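Local structure of hypothetical NUDIX hydrolase (Listeria monocytogenes, 3SON) at residues F35-G39 with R52-L58. The protein probably hydrolyses a nucleoside diphosphate linked to another moiety, as a metal-dependent member of the Nudix family whose own substrate is not established. Residues are numbered along the deposited sequence; the frame is centred on the assembly and turned at random.
Sequences FVAGG and RESIEEL. With CA (calcium ion), chain C.
Ala37, Glu53 and Glu57 share a calcium ion between strand 33-39 and helix 46-58. The strand gives the carbonyl, Ala37 O at 2.3 Å from the calcium ion; the helix gives two carboxylates a turn apart, Glu53 OE1 at 2.3 Å and Glu57 OE2, longer, at 2.6 Å. Two waters add to the shell, one of them also donating to Glu56 OE1.

Polar contacts help hold the ligands in place. Ala37 N donates to Glu57 OE2 at 3.1 Å, nearly straight (164°) but from above the carboxylate plane, so one oxygen serves both amide and metal. A water bridges Glu57 OE1 and Phe35 O. Arg52 NH1 forms salt bridges to Glu53 OE2 (2.8 Å) and, in the guanidinium plane, to Glu56 OE2; NE pairs with Glu44, while NH2 reaches Gly39 O through a weak bond.

Val36 packs against the helix by van der Waals contact: CG1, anti to the backbone N (chi1 166°), rests against Glu53 O and CB and Ser54 OG, which bonds to Ala50 O; CG2 makes the apolar pair with Leu58 CD1 at 4.2 Å. Glu53 bends at chi2 (-73°), laying its carboxyl carbon CD 3.5 Å from Gly38 CA, against the bare backbone of the glycine.

The sequence RESIEEL fits the REXXEE core of the Nudix box, whose glutamates bind the catalytic metal in this family. Calcium probably occupies that site here, and Arg52 and the Ala37 amide would help offset the negative charge gathered around it.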
loop_
_atom_site.group_PDB
_atom_site.type_symbol
_atom_site.label_atom_id
_atom_site.label_comp_id
_atom_site.label_asym_id
_atom_site.label_seq_id
_atom_site.Cartn_x
_atom_site.Cartn_y
_atom_site.Cartn_z
ATOM N N PHE A 35 -12.492 5.596 -4.235
ATOM C CA PHE A 35 -13.068 6.146 -3.024
ATOM C C PHE A 35 -12.823 7.664 -2.935
ATOM O O PHE A 35 -12.315 8.254 -3.891
ATOM C CB PHE A 35 -12.520 5.408 -1.791
ATOM C CG PHE A 35 -12.895 3.935 -1.729
ATOM C CD1 PHE A 35 -14.198 3.537 -1.757
ATOM C CD2 PHE A 35 -11.910 2.939 -1.507
ATOM C CE1 PHE A 35 -14.534 2.168 -1.640
ATOM C CE2 PHE A 35 -12.221 1.582 -1.447
ATOM C CZ PHE A 35 -13.539 1.189 -1.509
ATOM N N VAL A 36 -13.342 8.282 -1.875
ATOM C CA VAL A 36 -13.083 9.667 -1.568
ATOM C C VAL A 36 -11.573 9.790 -1.345
ATOM O O VAL A 36 -10.966 8.975 -0.656
ATOM C CB VAL A 36 -13.895 10.127 -0.334
ATOM C CG1 VAL A 36 -13.414 11.477 0.233
ATOM C CG2 VAL A 36 -15.350 10.189 -0.626
ATOM N N ALA A 37 -10.930 10.784 -1.956
ATOM C CA ALA A 37 -9.453 10.906 -1.802
ATOM C C ALA A 37 -9.056 12.362 -1.861
ATOM O O ALA A 37 -9.670 13.154 -2.610
ATOM C CB ALA A 37 -8.718 10.126 -2.902
ATOM N N GLY A 38 -8.020 12.731 -1.137
ATOM C CA GLY A 38 -7.529 14.090 -1.227
ATOM C C GLY A 38 -6.304 14.311 -0.402
ATOM O O GLY A 38 -6.040 13.561 0.518
ATOM N N GLY A 39 -5.659 15.443 -0.580
ATOM C CA GLY A 39 -4.466 15.728 0.161
ATOM C C GLY A 39 -4.652 16.748 1.285
ATOM O O GLY A 39 -5.592 17.572 1.274
ATOM N N ARG A 52 -13.090 17.183 5.530
ATOM C CA ARG A 52 -13.213 18.176 4.449
ATOM C C ARG A 52 -13.447 17.523 3.110
ATOM O O ARG A 52 -14.350 17.966 2.369
ATOM C CB ARG A 52 -11.988 19.087 4.379
ATOM C CG ARG A 52 -12.140 20.218 3.321
ATOM C CD ARG A 52 -10.906 21.158 3.220
ATOM N NE ARG A 52 -9.645 20.420 3.287
ATOM C CZ ARG A 52 -9.151 19.682 2.297
ATOM N NH1 ARG A 52 -9.779 19.627 1.103
ATOM N NH2 ARG A 52 -8.021 18.992 2.485
ATOM N N GLU A 53 -12.648 16.491 2.806
ATOM C CA GLU A 53 -12.702 15.830 1.489
ATOM C C GLU A 53 -14.024 15.109 1.328
ATOM O O GLU A 53 -14.587 15.052 0.220
ATOM C CB GLU A 53 -11.539 14.864 1.308
ATOM C CG GLU A 53 -10.231 15.599 1.170
ATOM C CD GLU A 53 -10.062 16.320 -0.200
ATOM O OE1 GLU A 53 -10.728 15.912 -1.177
ATOM O OE2 GLU A 53 -9.196 17.234 -0.288
ATOM N N SER A 54 -14.478 14.484 2.407
ATOM C CA SER A 54 -15.754 13.818 2.433
ATOM C C SER A 54 -16.875 14.813 2.179
ATOM O O SER A 54 -17.787 14.535 1.390
ATOM C CB SER A 54 -15.950 13.089 3.781
ATOM O OG SER A 54 -14.970 12.056 3.861
ATOM N N ILE A 55 -16.865 15.948 2.869
ATOM C CA ILE A 55 -17.841 17.010 2.595
ATOM C C ILE A 55 -17.766 17.558 1.134
ATOM O O ILE A 55 -18.786 17.772 0.519
ATOM C CB ILE A 55 -17.672 18.190 3.573
ATOM C CG1 ILE A 55 -17.966 17.787 5.026
ATOM C CG2 ILE A 55 -18.553 19.336 3.088
ATOM C CD1 ILE A 55 -17.394 18.738 6.081
ATOM N N GLU A 56 -16.561 17.768 0.584
ATOM C CA GLU A 56 -16.426 18.293 -0.746
ATOM C C GLU A 56 -16.989 17.279 -1.751
ATOM O O GLU A 56 -17.766 17.628 -2.631
ATOM C CB GLU A 56 -14.954 18.614 -1.095
ATOM C CG GLU A 56 -14.308 19.734 -0.250
ATOM C CD GLU A 56 -12.833 20.037 -0.622
ATOM O OE1 GLU A 56 -12.238 19.255 -1.410
ATOM O OE2 GLU A 56 -12.269 21.067 -0.124
ATOM N N GLU A 57 -16.642 16.014 -1.595
ATOM C CA GLU A 57 -17.006 15.055 -2.639
ATOM C C GLU A 57 -18.444 14.566 -2.596
ATOM O O GLU A 57 -18.982 14.192 -3.642
ATOM C CB GLU A 57 -16.036 13.866 -2.635
ATOM C CG GLU A 57 -14.595 14.265 -2.965
ATOM C CD GLU A 57 -13.726 13.089 -3.332
ATOM O OE1 GLU A 57 -14.282 12.034 -3.740
ATOM O OE2 GLU A 57 -12.484 13.192 -3.212
ATOM N N LEU A 58 -19.048 14.519 -1.406
ATOM C CA LEU A 58 -20.412 14.006 -1.192
ATOM C C LEU A 58 -21.482 15.060 -0.859
ATOM O O LEU A 58 -22.666 14.738 -0.711
ATOM C CB LEU A 58 -20.353 12.880 -0.094
ATOM C CG LEU A 58 -19.293 11.837 -0.343
ATOM C CD1 LEU A 58 -19.260 10.831 0.796
ATOM C CD2 LEU A 58 -19.522 11.099 -1.645
HETATM CA CA CA C . -10.653 15.109 -3.370
HETATM O O HOH W 1 -12.403 10.696 -5.232
HETATM O O HOH W 2 -11.003 17.227 -3.458
HETATM O O HOH W 3 -8.381 14.900 -4.753
#